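Inactive glucansucrase (Lactobacillus reuteri, PDB 5JBD) is an inactive member of glycoside hydrolase family 70, with a multidomain architecture built round a TIM barrel. Local coordinates at residues R373-E379 against N456-V460; I452-K457 against V497-M503. All blocks are in the same frame, centred on the assembly; numbering follows the deposited sequence.

Contact 1: R373-E379 against N456-V460; sequences RQNDTTE and NKDTV
Arg373 reaches across to the loop 456-459 and takes hold of the carbonyl oxygen of Lys457 side-on, with two nitrogens on one atom. NE lies 2.9 Å from Lys457 O and NH2 3.0 Å from the same oxygen, which sits in the guanidinium plane; NH2 also makes a weak bond to Asp458 O. The side-chain amide of Asn456 is stacked on one face of the guanidinium, the two planes only 4° apart, with Asn456 ND2 offset toward the rim. Bonds at the edge and the amide on the face together fix the rotation of the group, and NH1 is held by Ser369.

The Lys457 side chain crosses that of Asp376 at a slant, its CD close to Asp376 CG and O. Its chain is extended as far as CE and bends only at the last torsion (chi4 -59°), which turns the ammonium to Thr378 O, 2.7 Å from NZ. NZ also meets Asp458 OD2 at 3.0 Å, from above the carboxylate plane, and makes a long, weak salt bridge to Asp376 OD1 (3.4 Å). The two carboxylates are nearly coplanar, and Asp376 OD2 and Asp458 OD2 stand 2.6 Å apart, a spacing that suggests one of the two acids is protonated; the nearby ammonium may also offset the negative charge of the pair. Ser643 binds Asp458 OD1 in turn.

This buried salt-bridge network joins the short strand 375-376, at the margin of an antiparallel sheet, to the loop between helix 446-455 and strand 460-464 of the parallel TIM-barrel sheet.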
loop_
_atom_site.group_PDB
_atom_site.type_symbol
_atom_site.label_atom_id
_atom_site.label_comp_id
_atom_site.label_asym_id
_atom_site.label_seq_id
_atom_site.Cartn_x
_atom_site.Cartn_y
_atom_site.Cartn_z
ATOM N N ARG A 373 -19.658 -21.066 10.509
ATOM C CA ARG A 373 -20.777 -21.259 9.588
ATOM C C ARG A 373 -21.328 -22.702 9.617
ATOM O O ARG A 373 -21.929 -23.159 8.652
ATOM C CB ARG A 373 -20.379 -20.834 8.170
ATOM C CG ARG A 373 -20.093 -19.346 8.052
ATOM C CD ARG A 373 -19.765 -18.911 6.616
ATOM N NE ARG A 373 -19.658 -17.446 6.531
ATOM C CZ ARG A 373 -18.548 -16.736 6.763
ATOM N NH1 ARG A 373 -17.395 -17.332 7.077
ATOM N NH2 ARG A 373 -18.589 -15.412 6.689
ATOM N N GLN A 374 -21.131 -23.405 10.727
ATOM C CA GLN A 374 -21.711 -24.737 10.904
ATOM C C GLN A 374 -23.223 -24.679 10.721
ATOM O O GLN A 374 -23.786 -25.454 9.968
ATOM C CB GLN A 374 -21.373 -25.322 12.278
ATOM C CG GLN A 374 -21.770 -26.788 12.432
ATOM C CD GLN A 374 -20.736 -27.721 11.874
ATOM O OE1 GLN A 374 -19.584 -27.697 12.307
ATOM N NE2 GLN A 374 -21.141 -28.582 10.929
ATOM N N ASN A 375 -23.867 -23.756 11.426
ATOM C CA ASN A 375 -25.307 -23.593 11.341
ATOM C C ASN A 375 -25.643 -22.153 11.743
ATOM O O ASN A 375 -26.032 -21.858 12.881
ATOM C CB ASN A 375 -26.014 -24.635 12.217
ATOM C CG ASN A 375 -27.476 -24.826 11.848
ATOM O OD1 ASN A 375 -27.860 -24.787 10.677
ATOM N ND2 ASN A 375 -28.295 -25.073 12.860
ATOM N N ASP A 376 -25.453 -21.262 10.773
ATOM C CA ASP A 376 -25.561 -19.813 10.974
ATOM C C ASP A 376 -26.977 -19.413 10.591
ATOM O O ASP A 376 -27.277 -19.286 9.397
ATOM C CB ASP A 376 -24.507 -19.111 10.112
ATOM C CG ASP A 376 -24.509 -17.593 10.248
ATOM O OD1 ASP A 376 -25.416 -17.000 10.904
ATOM O OD2 ASP A 376 -23.580 -16.971 9.640
ATOM N N THR A 377 -27.831 -19.233 11.610
ATOM C CA THR A 377 -29.275 -19.050 11.408
ATOM C C THR A 377 -29.858 -17.832 12.133
ATOM O O THR A 377 -31.065 -17.778 12.375
ATOM C CB THR A 377 -30.059 -20.314 11.849
ATOM O OG1 THR A 377 -29.910 -20.503 13.261
ATOM C CG2 THR A 377 -29.570 -21.540 11.105
ATOM N N THR A 378 -28.998 -16.873 12.475
ATOM C CA THR A 378 -29.377 -15.637 13.132
ATOM C C THR A 378 -28.827 -14.471 12.312
ATOM O O THR A 378 -28.030 -14.670 11.394
ATOM C CB THR A 378 -28.788 -15.563 14.552
ATOM O OG1 THR A 378 -27.372 -15.776 14.488
ATOM C CG2 THR A 378 -29.433 -16.613 15.477
ATOM N N GLU A 379 -29.266 -13.261 12.650
ATOM C CA GLU A 379 -28.781 -12.030 12.008
ATOM C C GLU A 379 -28.409 -10.985 13.052
ATOM O O GLU A 379 -28.806 -11.089 14.209
ATOM C CB GLU A 379 -29.818 -11.503 11.011
ATOM C CG GLU A 379 -29.816 -12.279 9.693
ATOM C CD GLU A 379 -30.967 -11.900 8.792
ATOM O OE1 GLU A 379 -31.056 -10.720 8.354
ATOM O OE2 GLU A 379 -31.785 -12.796 8.508
ATOM N N ASN A 456 -21.112 -17.764 1.094
ATOM C CA ASN A 456 -21.035 -17.553 2.550
ATOM C C ASN A 456 -22.000 -16.462 3.060
ATOM O O ASN A 456 -22.116 -15.392 2.458
ATOM C CB ASN A 456 -19.597 -17.196 2.978
ATOM C CG ASN A 456 -18.737 -18.417 3.281
ATOM O OD1 ASN A 456 -19.205 -19.562 3.339
ATOM N ND2 ASN A 456 -17.464 -18.163 3.533
ATOM N N LYS A 457 -22.663 -16.744 4.189
ATOM C CA LYS A 457 -23.504 -15.779 4.897
ATOM C C LYS A 457 -22.620 -14.891 5.779
ATOM O O LYS A 457 -21.500 -15.278 6.139
ATOM C CB LYS A 457 -24.487 -16.558 5.802
ATOM C CG LYS A 457 -25.577 -15.743 6.477
ATOM C CD LYS A 457 -26.530 -16.662 7.242
ATOM C CE LYS A 457 -27.665 -15.900 7.912
ATOM N NZ LYS A 457 -27.147 -14.903 8.873
ATOM N N ASP A 458 -23.160 -13.752 6.206
ATOM C CA ASP A 458 -22.475 -12.863 7.129
ATOM C C ASP A 458 -21.099 -12.433 6.607
ATOM O O ASP A 458 -20.071 -12.593 7.280
ATOM C CB ASP A 458 -22.418 -13.463 8.544
ATOM C CG ASP A 458 -23.773 -13.406 9.248
ATOM O OD1 ASP A 458 -24.353 -12.309 9.346
ATOM O OD2 ASP A 458 -24.252 -14.466 9.688
ATOM N N THR A 459 -21.110 -11.920 5.382
ATOM C CA THR A 459 -19.955 -11.261 4.801
ATOM C C THR A 459 -20.321 -10.428 3.577
ATOM O O THR A 459 -21.319 -10.692 2.916
ATOM C CB THR A 459 -18.831 -12.287 4.403
ATOM O OG1 THR A 459 -17.612 -11.586 4.127
ATOM C CG2 THR A 459 -19.227 -13.109 3.202
ATOM N N VAL A 460 -19.496 -9.421 3.278
ATOM C CA VAL A 460 -19.502 -8.782 1.971
ATOM C C VAL A 460 -18.292 -9.331 1.205
ATOM O O VAL A 460 -17.159 -8.961 1.496
ATOM C CB VAL A 460 -19.443 -7.237 2.063
ATOM C CG1 VAL A 460 -19.469 -6.620 0.665
ATOM C CG2 VAL A 460 -20.592 -6.713 2.919
#

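Contact 2: I452-K457 against V497-M503; sequences ILLSNK and VSGGQTM
At the junction between the TIM barrel and the antiparallel beta-sheet next to it, the C-terminal end of helix 446-455 and the loop after it pack on strand 501-505 and the loop that leads into it. Gln501 carries the contact through both ends of its amide. Its CG lies anti to the backbone N (chi1 -179°), and the extended chain carries the amide to the loop after the helix. There OE1 accepts the backbone N-H of Lys457 at 2.8 Å in an almost straight bond (170°), although N lies well above the carbonyl plane of the glutamine.

NE2 donates to Asn456 OD1, 3.1 Å away and close to the plane of the Gln501 amide; the two amide planes are turned 51° from each other. Ser513, on the neighbouring strand 510-515, also binds NE2, so the orientation of the amide is set from several directions.

On one flank of this polar pair, Ile452 CD1 meets Met503 CE at 4.3 Å. On another, both methyls of Val497 lie against the helix end, CG1 3.9 Å from Leu454 O. The aliphatic part of Lys457 runs close to Gly499 and Gly500, its CD 3.5 Å from Gly499 O.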
loop_
_atom_site.group_PDB
_atom_site.type_symbol
_atom_site.label_atom_id
_atom_site.label_comp_id
_atom_site.label_asym_id
_atom_site.label_seq_id
_atom_site.Cartn_x
_atom_site.Cartn_y
_atom_site.Cartn_z
ATOM N N ILE A 452 -17.221 -20.951 -2.406
ATOM C CA ILE A 452 -17.361 -20.788 -0.962
ATOM C C ILE A 452 -17.547 -19.309 -0.606
ATOM O O ILE A 452 -18.513 -18.946 0.082
ATOM C CB ILE A 452 -16.141 -21.390 -0.194
ATOM C CG1 ILE A 452 -16.080 -22.921 -0.348
ATOM C CG2 ILE A 452 -16.140 -20.976 1.276
ATOM C CD1 ILE A 452 -17.191 -23.691 0.357
ATOM N N LEU A 453 -16.630 -18.457 -1.090
ATOM C CA LEU A 453 -16.691 -17.028 -0.811
ATOM C C LEU A 453 -18.060 -16.414 -1.166
ATOM O O LEU A 453 -18.629 -15.656 -0.381
ATOM C CB LEU A 453 -15.595 -16.263 -1.565
ATOM C CG LEU A 453 -15.380 -14.829 -1.031
ATOM C CD1 LEU A 453 -14.383 -14.834 0.112
ATOM C CD2 LEU A 453 -14.905 -13.891 -2.134
ATOM N N LEU A 454 -18.579 -16.751 -2.334
ATOM C CA LEU A 454 -19.791 -16.117 -2.843
ATOM C C LEU A 454 -21.098 -16.693 -2.297
ATOM O O LEU A 454 -22.159 -16.100 -2.506
ATOM C CB LEU A 454 -19.781 -16.138 -4.369
ATOM C CG LEU A 454 -18.642 -15.287 -4.985
ATOM C CD1 LEU A 454 -18.505 -15.564 -6.474
ATOM C CD2 LEU A 454 -18.854 -13.795 -4.753
ATOM N N SER A 455 -21.040 -17.849 -1.645
ATOM C CA SER A 455 -22.217 -18.449 -0.997
ATOM C C SER A 455 -22.227 -18.227 0.518
ATOM O O SER A 455 -23.248 -18.474 1.156
ATOM C CB SER A 455 -22.311 -19.948 -1.323
ATOM O OG SER A 455 -21.161 -20.662 -0.890
ATOM N N ASN A 456 -21.112 -17.764 1.094
ATOM C CA ASN A 456 -21.035 -17.553 2.550
ATOM C C ASN A 456 -22.000 -16.462 3.060
ATOM O O ASN A 456 -22.116 -15.392 2.458
ATOM C CB ASN A 456 -19.597 -17.196 2.978
ATOM C CG ASN A 456 -18.737 -18.417 3.281
ATOM O OD1 ASN A 456 -19.205 -19.562 3.339
ATOM N ND2 ASN A 456 -17.464 -18.163 3.533
ATOM N N LYS A 457 -22.663 -16.744 4.189
ATOM C CA LYS A 457 -23.504 -15.779 4.897
ATOM C C LYS A 457 -22.620 -14.891 5.779
ATOM O O LYS A 457 -21.500 -15.278 6.139
ATOM C CB LYS A 457 -24.487 -16.558 5.802
ATOM C CG LYS A 457 -25.577 -15.743 6.477
ATOM C CD LYS A 457 -26.530 -16.662 7.242
ATOM C CE LYS A 457 -27.665 -15.900 7.912
ATOM N NZ LYS A 457 -27.147 -14.903 8.873
ATOM N N VAL A 497 -28.662 -16.501 -3.546
ATOM C CA VAL A 497 -27.982 -16.623 -2.256
ATOM C C VAL A 497 -28.632 -15.732 -1.185
ATOM O O VAL A 497 -28.521 -14.505 -1.227
ATOM C CB VAL A 497 -26.478 -16.356 -2.419
ATOM C CG1 VAL A 497 -25.778 -16.225 -1.081
ATOM C CG2 VAL A 497 -25.855 -17.463 -3.246
ATOM N N SER A 498 -29.339 -16.379 -0.254
ATOM C CA SER A 498 -29.973 -15.715 0.886
ATOM C C SER A 498 -30.399 -16.784 1.895
ATOM O O SER A 498 -30.361 -17.969 1.575
ATOM C CB SER A 498 -31.176 -14.869 0.449
ATOM O OG SER A 498 -31.685 -14.065 1.505
ATOM N N GLY A 499 -30.771 -16.356 3.100
ATOM C CA GLY A 499 -31.246 -17.260 4.154
ATOM C C GLY A 499 -30.147 -17.811 5.027
ATOM O O GLY A 499 -28.985 -17.409 4.910
ATOM N N GLY A 500 -30.534 -18.729 5.923
ATOM C CA GLY A 500 -29.604 -19.410 6.805
ATOM C C GLY A 500 -28.565 -20.205 6.046
ATOM O O GLY A 500 -28.718 -20.476 4.858
ATOM N N GLN A 501 -27.478 -20.543 6.733
ATOM C CA GLN A 501 -26.409 -21.334 6.146
ATOM C C GLN A 501 -26.050 -22.485 7.067
ATOM O O GLN A 501 -25.917 -22.294 8.282
ATOM C CB GLN A 501 -25.143 -20.500 5.922
ATOM C CG GLN A 501 -23.999 -21.296 5.289
ATOM C CD GLN A 501 -22.805 -20.436 4.931
ATOM O OE1 GLN A 501 -22.706 -19.294 5.369
ATOM N NE2 GLN A 501 -21.896 -20.974 4.126
ATOM N N THR A 502 -25.846 -23.652 6.465
ATOM C CA THR A 502 -25.330 -24.832 7.154
ATOM C C THR A 502 -24.204 -25.428 6.323
ATOM O O THR A 502 -24.359 -25.650 5.126
ATOM C CB THR A 502 -26.447 -25.889 7.362
ATOM O OG1 THR A 502 -27.542 -25.297 8.075
ATOM C CG2 THR A 502 -25.933 -27.114 8.145
ATOM N N MET A 503 -23.062 -25.651 6.956
ATOM C CA MET A 503 -21.927 -26.310 6.324
ATOM C C MET A 503 -21.693 -27.626 7.043
ATOM O O MET A 503 -21.490 -27.645 8.261
ATOM C CB MET A 503 -20.668 -25.471 6.429
ATOM C CG MET A 503 -20.713 -24.154 5.679
ATOM S SD MET A 503 -19.127 -23.276 5.707
ATOM C CE MET A 503 -18.173 -24.239 4.556
#

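How the contacts relate
The two contacts, their centres about 6 Å apart, share Asn456 and Lys457 and are both largely buried, although Thr378 and Glu379 in contact 1 reach the surface. Both tie the loop after helix 446-455 to neighbouring strands of one antiparallel sheet, 375-376 and 501-505, which are themselves joined by Asp376 N to Gln501 O at 2.7 Å. Their chemistry differs: contact 1 relies on charged side chains that meet one another and backbone carbonyls, whereas contact 2 combines hydrogen bonds of neutral side-chain amides with apolar packing along the helix end. The loop's backbone is thus gripped twice at Lys457, through its carbonyl oxygen by 373-379 and through its N-H by 497-503.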